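Local coordinates for protein fatty acyl CoA synthetase FADD13 (FATTY-ACYL-CoA SYNTHETASE) (Mycobacterium tuberculosis, PDB 3R44) that is an acyl-CoA synthetase of the AMP-binding (ANL) superfamily, built from a large N-terminal domain and a smaller C-terminal domain, at residues A[329-334]-A[403-408]; A[287-292]-A[302-307]; A[427-432]-A[502-507]; A[295-300]-A[497-502]; A[21-26]-A[160-165]. All coordinates share one frame; numbering follows the deposited sequence.

Contact 1: A[329-334]-A[403-408]; sequences SEDALR and EGYLYI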
# COMPACT_ATOMS: atom_id res chain seq x y z
N SER A 329 5.03 -17.38 6.41
CA SER A 329 6.42 -17.75 6.54
C SER A 329 6.75 -19.19 6.12
O SER A 329 7.68 -19.44 5.36
CB SER A 329 6.80 -17.57 8.00
OG SER A 329 6.30 -16.32 8.47
N GLU A 330 5.98 -20.14 6.63
CA GLU A 330 6.16 -21.56 6.30
C GLU A 330 6.20 -21.86 4.78
O GLU A 330 6.77 -22.87 4.37
CB GLU A 330 5.03 -22.39 6.97
N ASP A 331 5.62 -20.96 3.97
CA ASP A 331 5.41 -21.13 2.53
C ASP A 331 6.35 -20.26 1.65
O ASP A 331 6.31 -20.32 0.41
CB ASP A 331 3.93 -20.76 2.22
CG ASP A 331 2.91 -21.77 2.79
OD1 ASP A 331 3.34 -22.92 2.97
OD2 ASP A 331 1.71 -21.41 3.03
N ALA A 332 7.19 -19.42 2.27
CA ALA A 332 7.96 -18.39 1.49
C ALA A 332 8.83 -19.00 0.39
O ALA A 332 8.92 -18.49 -0.73
CB ALA A 332 8.78 -17.51 2.42
N LEU A 333 9.44 -20.13 0.69
CA LEU A 333 10.33 -20.74 -0.27
C LEU A 333 9.57 -21.68 -1.17
O LEU A 333 9.68 -21.61 -2.41
CB LEU A 333 11.42 -21.48 0.46
CG LEU A 333 12.71 -21.45 -0.33
CD1 LEU A 333 13.10 -20.00 -0.72
CD2 LEU A 333 13.83 -22.18 0.48
N ARG A 334 8.83 -22.58 -0.51
CA ARG A 334 7.86 -23.50 -1.09
C ARG A 334 7.16 -22.82 -2.26
O ARG A 334 7.17 -23.35 -3.37
CB ARG A 334 6.79 -23.86 -0.02
CG ARG A 334 6.11 -25.21 -0.12
CD ARG A 334 4.84 -25.20 0.77
NE ARG A 334 3.74 -25.73 0.01
CZ ARG A 334 2.47 -25.71 0.36
NH1 ARG A 334 2.11 -25.16 1.52
NH2 ARG A 334 1.55 -26.24 -0.45
N GLU A 403 -4.14 -25.37 -4.98
CA GLU A 403 -4.04 -25.37 -3.53
C GLU A 403 -4.46 -23.99 -2.95
O GLU A 403 -4.33 -23.75 -1.74
CB GLU A 403 -2.61 -25.78 -3.07
CG GLU A 403 -2.43 -27.23 -2.77
CD GLU A 403 -3.32 -27.71 -1.59
OE1 GLU A 403 -3.20 -27.21 -0.43
OE2 GLU A 403 -4.14 -28.63 -1.85
N GLY A 404 -4.95 -23.10 -3.80
CA GLY A 404 -5.44 -21.81 -3.37
C GLY A 404 -4.44 -20.67 -3.33
O GLY A 404 -4.73 -19.59 -2.80
N TYR A 405 -3.27 -20.86 -3.93
CA TYR A 405 -2.22 -19.85 -3.89
C TYR A 405 -2.37 -18.94 -5.10
O TYR A 405 -2.45 -19.42 -6.25
CB TYR A 405 -0.84 -20.48 -3.81
CG TYR A 405 -0.51 -21.10 -2.49
CD1 TYR A 405 0.07 -20.37 -1.49
CD2 TYR A 405 -0.84 -22.41 -2.21
CE1 TYR A 405 0.38 -20.94 -0.24
CE2 TYR A 405 -0.58 -22.97 -0.95
CZ TYR A 405 0.03 -22.25 0.01
OH TYR A 405 0.33 -22.82 1.20
N LEU A 406 -2.43 -17.66 -4.82
CA LEU A 406 -2.54 -16.60 -5.84
C LEU A 406 -1.17 -16.23 -6.42
O LEU A 406 -0.20 -16.03 -5.68
CB LEU A 406 -3.13 -15.35 -5.20
CG LEU A 406 -3.28 -14.12 -6.10
CD1 LEU A 406 -4.15 -14.50 -7.31
CD2 LEU A 406 -3.91 -12.91 -5.38
N TYR A 407 -1.12 -16.12 -7.75
CA TYR A 407 0.06 -15.66 -8.48
C TYR A 407 -0.40 -14.48 -9.31
O TYR A 407 -1.25 -14.63 -10.17
CB TYR A 407 0.65 -16.74 -9.41
CG TYR A 407 1.33 -17.87 -8.66
CD1 TYR A 407 2.71 -17.87 -8.49
CD2 TYR A 407 0.61 -18.90 -8.10
CE1 TYR A 407 3.35 -18.87 -7.80
CE2 TYR A 407 1.25 -19.93 -7.38
CZ TYR A 407 2.61 -19.91 -7.25
OH TYR A 407 3.24 -20.89 -6.55
N ILE A 408 0.11 -13.30 -9.02
CA ILE A 408 -0.24 -12.15 -9.81
C ILE A 408 0.56 -12.11 -11.11
O ILE A 408 1.80 -12.20 -11.14
CB ILE A 408 -0.06 -10.84 -9.02
CG1 ILE A 408 -0.93 -10.83 -7.76
CG2 ILE A 408 -0.35 -9.59 -9.90
CD1 ILE A 408 -2.34 -10.54 -7.96
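The two-stranded antiparallel hairpin of strands 396-400 and 406-410 meets the loop that follows strand 324-327 through the hydroxyl of Tyr405, which meets the Asp331-Arg334 pair. Tyr405 OH donates a hydrogen bond to Asp331 OD2 at 2.7 Å. The carboxylate oxygen sits at the ring's edge, close to the ring plane, but the phenol comes to OD2 from above the carboxylate, 64° out of its plane. With its CG beside the backbone N (chi1 -72°), Tyr405 sends its ring toward the loop. Arg334 reaches the same spot along a chain bent at chi3, and its NH1 forms a salt bridge with Asp331 OD1 at 2.9 Å. NH1 also lies 3.0 Å from Tyr405 OH, though the angle is too poor for a bond. Guanidinium and phenol planes stand 78° apart. At the start of the tyrosine, Asp401 OD1 accepts from the backbone N of both Glu403 and Tyr405, which would steady the turn before the strand; Leu327, Lys335 and Ser338 pack against its side chain. The two oxygens of Asp331 thus serve different donors, one neutral and one charged, which would be expected to favour the ionised carboxylate.

Contact 2: A[287-292]-A[302-307]; sequences RYFITG and KIYAAK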
# COMPACT_ATOMS: atom_id res chain seq x y z
N ARG A 287 11.52 -12.25 14.54
CA ARG A 287 10.99 -13.45 13.91
C ARG A 287 10.80 -13.33 12.43
O ARG A 287 11.15 -14.25 11.72
CB ARG A 287 9.64 -13.86 14.55
CG ARG A 287 9.72 -13.98 16.05
CD ARG A 287 8.60 -14.89 16.63
NE ARG A 287 7.27 -14.32 16.33
CZ ARG A 287 6.65 -13.36 17.02
NH1 ARG A 287 7.22 -12.78 18.08
NH2 ARG A 287 5.42 -12.97 16.64
N TYR A 288 10.17 -12.25 11.95
CA TYR A 288 9.91 -12.12 10.52
C TYR A 288 9.66 -10.70 10.05
O TYR A 288 9.21 -9.85 10.79
CB TYR A 288 8.72 -13.05 10.09
CG TYR A 288 7.43 -12.72 10.74
CD1 TYR A 288 6.54 -11.81 10.17
CD2 TYR A 288 7.07 -13.33 11.93
CE1 TYR A 288 5.36 -11.57 10.75
CE2 TYR A 288 5.89 -13.08 12.54
CZ TYR A 288 5.02 -12.16 11.95
OH TYR A 288 3.81 -11.81 12.51
N PHE A 289 9.85 -10.48 8.76
CA PHE A 289 9.42 -9.29 8.12
C PHE A 289 8.11 -9.53 7.38
O PHE A 289 7.86 -10.61 6.91
CB PHE A 289 10.44 -8.85 7.08
CG PHE A 289 11.73 -8.31 7.67
CD1 PHE A 289 11.82 -7.00 8.15
CD2 PHE A 289 12.83 -9.14 7.73
CE1 PHE A 289 13.02 -6.51 8.68
CE2 PHE A 289 14.04 -8.67 8.27
CZ PHE A 289 14.13 -7.35 8.73
N ILE A 290 7.27 -8.50 7.34
CA ILE A 290 6.06 -8.50 6.52
C ILE A 290 6.44 -7.60 5.36
O ILE A 290 6.78 -6.45 5.60
CB ILE A 290 4.87 -7.87 7.22
CG1 ILE A 290 4.57 -8.63 8.51
CG2 ILE A 290 3.62 -7.90 6.28
CD1 ILE A 290 3.49 -7.97 9.40
N THR A 291 6.44 -8.10 4.14
CA THR A 291 6.91 -7.32 3.01
C THR A 291 5.81 -7.16 1.98
O THR A 291 5.02 -8.05 1.74
CB THR A 291 8.15 -7.94 2.31
OG1 THR A 291 7.78 -9.18 1.73
CG2 THR A 291 9.25 -8.26 3.33
N GLY A 292 5.80 -6.00 1.35
CA GLY A 292 4.86 -5.72 0.27
C GLY A 292 5.70 -5.58 -0.99
O GLY A 292 6.90 -5.53 -0.93
N LYS A 302 16.43 -17.14 1.50
CA LYS A 302 17.33 -18.11 2.10
C LYS A 302 18.37 -17.54 3.04
O LYS A 302 18.70 -18.17 4.05
CB LYS A 302 18.01 -18.94 1.01
CG LYS A 302 17.02 -19.87 0.25
CD LYS A 302 17.80 -20.64 -0.86
CE LYS A 302 17.48 -22.09 -0.88
NZ LYS A 302 18.36 -22.78 -1.85
N ILE A 303 18.91 -16.38 2.73
CA ILE A 303 19.94 -15.84 3.59
C ILE A 303 19.34 -15.33 4.91
O ILE A 303 19.91 -15.55 5.98
CB ILE A 303 20.80 -14.80 2.87
CG1 ILE A 303 22.01 -14.46 3.74
CG2 ILE A 303 20.00 -13.61 2.51
CD1 ILE A 303 22.99 -15.53 3.80
N TYR A 304 18.13 -14.76 4.83
CA TYR A 304 17.41 -14.42 6.02
C TYR A 304 17.04 -15.66 6.82
O TYR A 304 17.24 -15.69 8.05
CB TYR A 304 16.18 -13.51 5.72
CG TYR A 304 16.56 -12.03 5.60
CD1 TYR A 304 16.79 -11.45 4.38
CD2 TYR A 304 16.69 -11.22 6.72
CE1 TYR A 304 17.16 -10.13 4.26
CE2 TYR A 304 17.05 -9.88 6.61
CZ TYR A 304 17.29 -9.34 5.37
OH TYR A 304 17.65 -8.02 5.28
N ALA A 305 16.62 -16.73 6.14
CA ALA A 305 16.33 -17.98 6.84
C ALA A 305 17.56 -18.56 7.58
O ALA A 305 17.42 -19.14 8.63
CB ALA A 305 15.72 -18.98 5.91
N ALA A 306 18.75 -18.41 7.02
CA ALA A 306 19.99 -18.80 7.73
C ALA A 306 20.26 -17.98 9.02
O ALA A 306 21.02 -18.46 9.90
CB ALA A 306 21.19 -18.67 6.80
N LYS A 307 19.71 -16.78 9.09
CA LYS A 307 19.78 -15.88 10.26
C LYS A 307 18.55 -16.12 11.17
O LYS A 307 18.31 -15.35 12.10
CB LYS A 307 19.88 -14.42 9.83
CG LYS A 307 20.35 -13.37 10.88
CD LYS A 307 20.61 -11.92 10.24
CE LYS A 307 20.49 -10.71 11.24
NZ LYS A 307 21.71 -10.63 12.16
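Phe289 and Tyr304 make the whole of this contact, a single tight point between a strand and the helix that follows it. The edge of the phenylalanine ring is turned toward the tyrosine face in an offset edge-to-face pair, with the ring planes at 83° and the ring centroids of Phe289 and Tyr304 5.6 Å apart. The closest carbons are Phe289 CE2 and Tyr304 CE2, at 3.6 Å; Tyr304 CD2 follows at 4.0 Å from the same Phe289 CE2. Strand 288-291, helix 298-306 and strand 310-316 form a beta-alpha-beta crossover of the large mixed sheet, and the two rings meet in the layer between sheet and helix. Helix 266-274 packs beside them: Met272 touches both side chains, Leu269 also touches Phe289, and the phenol hydroxyl of Tyr304 is bonded to the backbone O of Leu269, which leaves its polar end paired inside the apolar layer. Phe278 adds a second edge-to-face neighbour to Tyr304. The far side of the helix is quite different: Lys302, Ala305 and Ala306 are exposed and make no contact with the strand. Lys307, just past the helix, instead folds back, its NZ bonded to the backbone O of Phe278 and in cation-pi contact with Phe278 and Trp251.

Contact 3: A[427-432]-A[502-507]; sequences EIESVI and ILKTVL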
# COMPACT_ATOMS: atom_id res chain seq x y z
N GLU A 427 0.09 -11.44 -21.05
CA GLU A 427 -0.54 -12.32 -22.04
C GLU A 427 0.41 -12.52 -23.23
O GLU A 427 0.58 -13.63 -23.75
CB GLU A 427 -1.87 -11.72 -22.52
CG GLU A 427 -2.83 -11.34 -21.38
CD GLU A 427 -4.19 -10.79 -21.90
OE1 GLU A 427 -4.99 -11.63 -22.40
OE2 GLU A 427 -4.45 -9.54 -21.81
N ILE A 428 1.09 -11.44 -23.58
CA ILE A 428 2.06 -11.42 -24.69
C ILE A 428 3.40 -11.96 -24.19
O ILE A 428 4.01 -12.85 -24.81
CB ILE A 428 2.20 -10.01 -25.29
CG1 ILE A 428 0.84 -9.52 -25.82
CG2 ILE A 428 3.30 -10.00 -26.37
CD1 ILE A 428 0.81 -7.99 -26.16
N GLU A 429 3.87 -11.44 -23.07
CA GLU A 429 5.15 -11.90 -22.53
C GLU A 429 5.23 -13.43 -22.38
O GLU A 429 6.23 -14.07 -22.74
CB GLU A 429 5.44 -11.24 -21.20
CG GLU A 429 5.74 -9.76 -21.27
CD GLU A 429 5.54 -9.06 -19.95
OE1 GLU A 429 5.10 -9.74 -18.98
OE2 GLU A 429 5.85 -7.84 -19.84
N SER A 430 4.17 -14.05 -21.87
CA SER A 430 4.17 -15.51 -21.64
C SER A 430 4.18 -16.32 -22.94
O SER A 430 4.50 -17.49 -22.90
CB SER A 430 2.99 -15.97 -20.77
OG SER A 430 1.76 -15.64 -21.39
N VAL A 431 3.83 -15.72 -24.07
CA VAL A 431 3.90 -16.39 -25.38
C VAL A 431 5.30 -16.25 -25.99
O VAL A 431 5.92 -17.22 -26.45
CB VAL A 431 2.80 -15.82 -26.31
CG1 VAL A 431 3.00 -16.31 -27.74
CG2 VAL A 431 1.41 -16.23 -25.78
N ILE A 432 5.80 -15.01 -25.99
CA ILE A 432 7.09 -14.71 -26.55
C ILE A 432 8.26 -15.34 -25.81
O ILE A 432 9.23 -15.72 -26.46
CB ILE A 432 7.30 -13.14 -26.63
CG1 ILE A 432 6.22 -12.54 -27.53
CG2 ILE A 432 8.71 -12.82 -27.13
CD1 ILE A 432 6.27 -11.02 -27.68
N ILE A 502 11.51 -6.34 -13.22
CA ILE A 502 11.56 -5.57 -14.46
C ILE A 502 10.94 -4.22 -14.14
O ILE A 502 9.87 -4.13 -13.51
CB ILE A 502 10.75 -6.20 -15.60
CG1 ILE A 502 11.30 -7.56 -15.96
CG2 ILE A 502 10.80 -5.30 -16.84
CD1 ILE A 502 12.44 -7.45 -16.73
N LEU A 503 11.65 -3.15 -14.51
CA LEU A 503 11.23 -1.79 -14.22
C LEU A 503 10.53 -1.22 -15.45
O LEU A 503 11.16 -0.60 -16.31
CB LEU A 503 12.46 -0.95 -13.86
CG LEU A 503 13.14 -1.40 -12.56
CD1 LEU A 503 14.43 -0.62 -12.37
CD2 LEU A 503 12.19 -1.22 -11.37
N LYS A 504 9.24 -1.47 -15.56
CA LYS A 504 8.47 -0.94 -16.72
C LYS A 504 8.46 0.59 -16.85
O LYS A 504 8.41 1.12 -17.97
CB LYS A 504 7.07 -1.55 -16.77
CG LYS A 504 7.16 -3.01 -17.03
CD LYS A 504 5.87 -3.67 -17.32
CE LYS A 504 6.16 -5.10 -17.82
NZ LYS A 504 5.04 -5.65 -18.46
N THR A 505 8.57 1.31 -15.73
CA THR A 505 8.65 2.78 -15.80
C THR A 505 9.95 3.20 -16.51
O THR A 505 9.97 4.13 -17.31
CB THR A 505 8.66 3.40 -14.41
OG1 THR A 505 9.70 2.76 -13.64
CG2 THR A 505 7.36 3.16 -13.70
N VAL A 506 11.03 2.50 -16.22
CA VAL A 506 12.32 2.73 -16.92
C VAL A 506 12.22 2.35 -18.42
O VAL A 506 12.62 3.15 -19.30
CB VAL A 506 13.50 2.05 -16.21
CG1 VAL A 506 14.81 2.27 -17.02
CG2 VAL A 506 13.65 2.64 -14.74
N LEU A 507 11.61 1.20 -18.71
CA LEU A 507 11.38 0.85 -20.09
C LEU A 507 10.67 1.93 -20.84
O LEU A 507 11.08 2.26 -21.94
CB LEU A 507 10.59 -0.42 -20.23
CG LEU A 507 11.41 -1.70 -20.10
CD1 LEU A 507 10.39 -2.90 -19.98
CD2 LEU A 507 12.38 -1.93 -21.28
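Glu429 OE2 is gripped twice, by Lys504 NZ at 2.7 Å and by the backbone N of Val443. The lysine bond is a salt bridge to one oxygen rather than a fork across both, since Glu429 OE1 stays 4.1 Å from Lys504 NZ. The ammonium approaches OE2 on its syn side, 21° out of the carboxylate plane. The two side chains come from opposite directions and meet by their charged ends. Both are stretched beyond CG, Lys504 with every later torsion near 180°, and this length lets them span segments whose nearest CA atoms, those of Glu429 and Ile502, are 12.1 Å apart. Lys504 CE comes along at 3.4 Å from Glu429 OE2, and otherwise the meeting is confined to the two charged ends. Lys504 NZ has a second partner in the backbone O of Val443, so the ion pair is tied to both polar backbone atoms of one residue, which would restrict how either charged group can turn. This surface contact belongs to the C-terminal domain. Helix 425-432 carries the glutamate, with Ile428 and Ile432 packed on strands 438-448 and 454-461, and helix 504-511 carries the lysine, with Leu507 against Ala442 and Ile458. Strand 438-448 thus links the two helices through Val443.

Contact 4: A[295-300]-A[497-502]; sequences PMPEAL and NPTGKI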
# COMPACT_ATOMS: atom_id res chain seq x y z
N PRO A 295 7.40 -10.18 -5.50
CA PRO A 295 7.89 -11.33 -4.72
C PRO A 295 9.40 -11.20 -4.39
O PRO A 295 10.19 -10.63 -5.17
CB PRO A 295 7.61 -12.52 -5.64
CG PRO A 295 6.47 -12.03 -6.59
CD PRO A 295 6.87 -10.59 -6.82
N MET A 296 9.76 -11.66 -3.20
CA MET A 296 11.12 -11.66 -2.74
C MET A 296 11.91 -12.68 -3.54
O MET A 296 11.41 -13.77 -3.79
CB MET A 296 11.12 -12.11 -1.30
CG MET A 296 10.70 -11.08 -0.34
SD MET A 296 12.03 -9.92 -0.21
CE MET A 296 13.12 -10.89 0.85
N PRO A 297 13.16 -12.36 -3.92
CA PRO A 297 14.00 -13.36 -4.59
C PRO A 297 14.38 -14.48 -3.63
O PRO A 297 14.65 -14.19 -2.44
CB PRO A 297 15.25 -12.58 -4.99
CG PRO A 297 15.09 -11.22 -4.54
CD PRO A 297 13.78 -11.03 -3.89
N GLU A 298 14.37 -15.73 -4.13
CA GLU A 298 14.70 -16.91 -3.32
C GLU A 298 16.02 -16.74 -2.56
O GLU A 298 16.09 -17.06 -1.37
CB GLU A 298 14.71 -18.23 -4.14
N ALA A 299 17.04 -16.20 -3.21
CA ALA A 299 18.34 -16.05 -2.57
C ALA A 299 18.22 -15.19 -1.30
O ALA A 299 18.87 -15.43 -0.26
CB ALA A 299 19.35 -15.46 -3.55
N LEU A 300 17.38 -14.17 -1.36
CA LEU A 300 17.22 -13.31 -0.19
C LEU A 300 16.45 -14.01 0.89
O LEU A 300 16.78 -13.87 2.04
CB LEU A 300 16.51 -12.01 -0.53
CG LEU A 300 17.31 -10.76 -0.67
CD1 LEU A 300 16.27 -9.58 -0.73
CD2 LEU A 300 18.42 -10.60 0.42
N ASN A 497 15.73 -3.97 -11.22
CA ASN A 497 16.25 -3.40 -9.98
C ASN A 497 17.16 -4.44 -9.31
O ASN A 497 17.26 -5.54 -9.85
CB ASN A 497 15.07 -2.88 -9.10
CG ASN A 497 14.23 -3.96 -8.52
OD1 ASN A 497 14.52 -5.14 -8.65
ND2 ASN A 497 13.19 -3.55 -7.78
N PRO A 498 17.80 -4.14 -8.16
CA PRO A 498 18.72 -5.17 -7.64
C PRO A 498 18.08 -6.50 -7.20
O PRO A 498 18.79 -7.51 -7.06
CB PRO A 498 19.35 -4.49 -6.42
CG PRO A 498 19.34 -2.98 -6.87
CD PRO A 498 17.98 -2.87 -7.42
N THR A 499 16.78 -6.45 -6.92
CA THR A 499 16.04 -7.65 -6.52
C THR A 499 15.35 -8.31 -7.72
O THR A 499 14.54 -9.19 -7.50
CB THR A 499 15.01 -7.33 -5.40
OG1 THR A 499 14.33 -6.11 -5.69
CG2 THR A 499 15.73 -7.22 -4.05
N GLY A 500 15.69 -7.90 -8.93
CA GLY A 500 15.31 -8.57 -10.17
C GLY A 500 13.99 -8.22 -10.83
O GLY A 500 13.68 -8.78 -11.86
N LYS A 501 13.23 -7.28 -10.27
CA LYS A 501 11.99 -6.81 -10.86
C LYS A 501 12.22 -6.00 -12.14
O LYS A 501 13.01 -5.07 -12.15
CB LYS A 501 11.26 -5.90 -9.87
CG LYS A 501 9.78 -5.65 -10.24
CD LYS A 501 9.13 -4.60 -9.35
CE LYS A 501 7.95 -3.91 -10.03
NZ LYS A 501 7.31 -2.89 -9.11
N ILE A 502 11.51 -6.34 -13.22
CA ILE A 502 11.56 -5.57 -14.46
C ILE A 502 10.94 -4.22 -14.14
O ILE A 502 9.87 -4.13 -13.51
CB ILE A 502 10.75 -6.20 -15.60
CG1 ILE A 502 11.30 -7.56 -15.96
CG2 ILE A 502 10.80 -5.30 -16.84
CD1 ILE A 502 12.44 -7.45 -16.73
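Thr499 faces Pro297 and Leu300 in a van der Waals contact between the C-terminal and N-terminal domains. Pro297 CG lies 3.6 Å from the backbone O of Thr499 and 4.0 Å from Thr499 CB, so the proline ring rests on both the carbonyl and the beta carbon. The threonine methyl completes the patch: Thr499 CG2 is 4.1 Å from Leu300 CD1, and just as far from Pro297 CG. Its first torsion (chi1 43°) sets OG1 between the backbone N and the carbonyl carbon and leaves the methyl beside the backbone N, facing the two hydrophobic partners. At this point the backbones come close, with the CA atoms of Pro297 and Thr499 6.4 Å apart.

Asn497 braces the loop that carries Thr499. A type I beta turn runs from Asn497 to Gly500, closed by Gly500 N to Asn497 O at 3.0 Å. Asn497 OD1 accepts from Lys501 N at 3.0 Å, the donor lying 46° out of the carbonyl plane, and a weak bond from Thr499 N converges on the same oxygen. The loop carries the Asn-Pro-Thr-Gly-Lys sequence characteristic of the A10 motif of ANL enzymes. On the other segment, Pro297 holds the N-cap position of helix 298-306, while Met296 binds Gln313 OE1 by its backbone N.

Helix 266-274 borders the contact, with Asn270 touching Pro498 and Thr499. Met296 points away from the loop, packing on Pro266 and Leu269 and on Val311 of strand 310-316.

Contact 5: A[21-26]-A[160-165]; sequences MLRQRA and ADEPAV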
# COMPACT_ATOMS: atom_id res chain seq x y z
N MET A 21 -11.69 1.79 20.19
CA MET A 21 -10.81 0.64 20.29
C MET A 21 -9.48 0.96 20.94
O MET A 21 -8.95 0.17 21.77
CB MET A 21 -10.62 -0.08 18.94
CG MET A 21 -9.90 -1.37 19.07
SD MET A 21 -9.51 -2.17 17.49
CE MET A 21 -8.23 -0.96 16.98
N LEU A 22 -8.89 2.06 20.58
CA LEU A 22 -7.67 2.48 21.24
C LEU A 22 -7.90 2.67 22.74
O LEU A 22 -7.04 2.30 23.56
CB LEU A 22 -7.15 3.78 20.63
CG LEU A 22 -5.94 4.44 21.28
CD1 LEU A 22 -4.67 3.43 21.15
CD2 LEU A 22 -5.58 5.87 20.75
N ARG A 23 -9.00 3.30 23.09
CA ARG A 23 -9.32 3.49 24.51
C ARG A 23 -9.44 2.15 25.24
O ARG A 23 -9.00 2.01 26.37
CB ARG A 23 -10.58 4.34 24.70
CG ARG A 23 -10.83 4.65 26.11
CD ARG A 23 -12.27 4.93 26.33
NE ARG A 23 -12.46 5.52 27.68
CZ ARG A 23 -12.88 4.85 28.74
NH1 ARG A 23 -13.16 3.54 28.66
NH2 ARG A 23 -13.04 5.50 29.90
N GLN A 24 -10.00 1.17 24.58
CA GLN A 24 -10.15 -0.16 25.16
C GLN A 24 -8.79 -0.83 25.32
O GLN A 24 -8.53 -1.43 26.36
CB GLN A 24 -11.09 -1.00 24.34
CG GLN A 24 -12.53 -0.53 24.45
CD GLN A 24 -13.47 -1.27 23.54
OE1 GLN A 24 -13.08 -1.75 22.50
NE2 GLN A 24 -14.74 -1.34 23.94
N ARG A 25 -7.87 -0.62 24.37
CA ARG A 25 -6.49 -1.17 24.52
C ARG A 25 -5.80 -0.46 25.67
O ARG A 25 -5.13 -1.09 26.48
CB ARG A 25 -5.70 -1.10 23.23
CG ARG A 25 -4.24 -1.49 23.37
CD ARG A 25 -3.95 -2.83 24.00
NE ARG A 25 -4.47 -3.91 23.22
CZ ARG A 25 -4.55 -5.15 23.64
NH1 ARG A 25 -4.16 -5.45 24.86
NH2 ARG A 25 -5.05 -6.09 22.85
N ALA A 26 -6.11 0.84 25.84
CA ALA A 26 -5.55 1.58 26.94
C ALA A 26 -6.17 1.15 28.29
O ALA A 26 -5.66 1.49 29.33
CB ALA A 26 -5.68 3.07 26.76
N ALA A 160 -7.40 16.43 27.78
CA ALA A 160 -7.36 15.05 27.35
C ALA A 160 -8.70 14.38 27.62
O ALA A 160 -8.73 13.23 27.96
CB ALA A 160 -6.16 14.30 28.05
N ASP A 161 -9.81 15.10 27.43
CA ASP A 161 -11.17 14.60 27.68
C ASP A 161 -11.49 13.54 26.65
O ASP A 161 -11.29 13.75 25.48
CB ASP A 161 -12.22 15.72 27.48
CG ASP A 161 -12.07 16.90 28.47
OD1 ASP A 161 -11.67 16.66 29.63
OD2 ASP A 161 -12.42 18.08 28.08
N GLU A 162 -12.08 12.44 27.06
CA GLU A 162 -12.56 11.50 26.08
C GLU A 162 -13.82 12.10 25.38
O GLU A 162 -14.78 12.44 26.08
CB GLU A 162 -12.85 10.20 26.83
CG GLU A 162 -13.07 9.01 26.00
CD GLU A 162 -11.83 8.52 25.33
OE1 GLU A 162 -12.00 8.29 24.12
OE2 GLU A 162 -10.72 8.33 25.99
N PRO A 163 -13.81 12.30 24.05
CA PRO A 163 -15.03 12.82 23.43
C PRO A 163 -16.24 11.88 23.53
O PRO A 163 -16.08 10.66 23.62
CB PRO A 163 -14.65 12.95 21.94
CG PRO A 163 -13.13 12.86 21.92
CD PRO A 163 -12.78 11.99 23.05
N ALA A 164 -17.43 12.44 23.47
CA ALA A 164 -18.62 11.63 23.31
C ALA A 164 -18.44 10.96 21.94
O ALA A 164 -18.38 11.63 20.91
CB ALA A 164 -19.89 12.51 23.34
N VAL A 165 -18.26 9.66 21.92
CA VAL A 165 -18.03 8.99 20.65
C VAL A 165 -19.36 8.33 20.31
O VAL A 165 -19.86 7.51 21.10
CB VAL A 165 -16.89 7.95 20.74
CG1 VAL A 165 -16.73 7.18 19.44
CG2 VAL A 165 -15.59 8.60 21.11
O HOH W 1 -10.69 7.70 28.49
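Helix 18-28 runs past an extended stretch of loop that leads from helix 148-157 toward strand 172-178, and the two backbones come nearest at Arg23 and Glu162, whose CA atoms are 8.8 Å apart. The helical turns are regular, Arg25 N to Met21 O at 2.9 Å being one of the rungs, whereas residues 161-165 make no such bonds among themselves. Arg23 leaves the helix with CG anti to the backbone N (chi1 -174°) and stays extended as far as NE, lying obliquely across Glu162. Arg23 CG and Arg23 NE both lie 3.7 Å from Glu162 OE2, the latter a long salt bridge, and the guanidinium and carboxylate planes are perpendicular.

A water closes the gap. It accepts from Arg23 NE at 2.9 Å and donates to Glu162 OE2 at 2.6 Å. This is a surface contact of the N-terminal domain, where helices 46-62 and 79-91 flank the pair. Glu162 has its strongest partner there: Lys90 NZ forms a salt bridge with OE1, and the ND2 atoms of Asn50 and Asn54 both bond to OE2. The carboxylate is held on both oxygens by helix residues, while the direct reach of Arg23 is long and its short link is the water. Pro163 follows the glutamate and rests on Asn54 and Lys90.

Overall arrangement
Contacts 1, 2 and 4 gather round helix 298-306. Contact 2 uses its buried face and contact 4 its start, while contact 1 touches it through Leu333, whose CD2 lies 3.9 Å from Lys302 CE. The centres of contacts 2 and 4 are 13 Å apart. Contact 4 shares Ile502 with contact 3, so the loop resting on the N-terminal domain runs directly into the helix whose lysine pairs with Glu429; their centres are 16 Å apart. Contact 5 stands alone, its centre 50 Å from that of contact 3 and on the opposite side of the chain's centre. The Arg23 side chain is about 11 Å from the bound histidine, and neither it nor Glu162 lines that pocket.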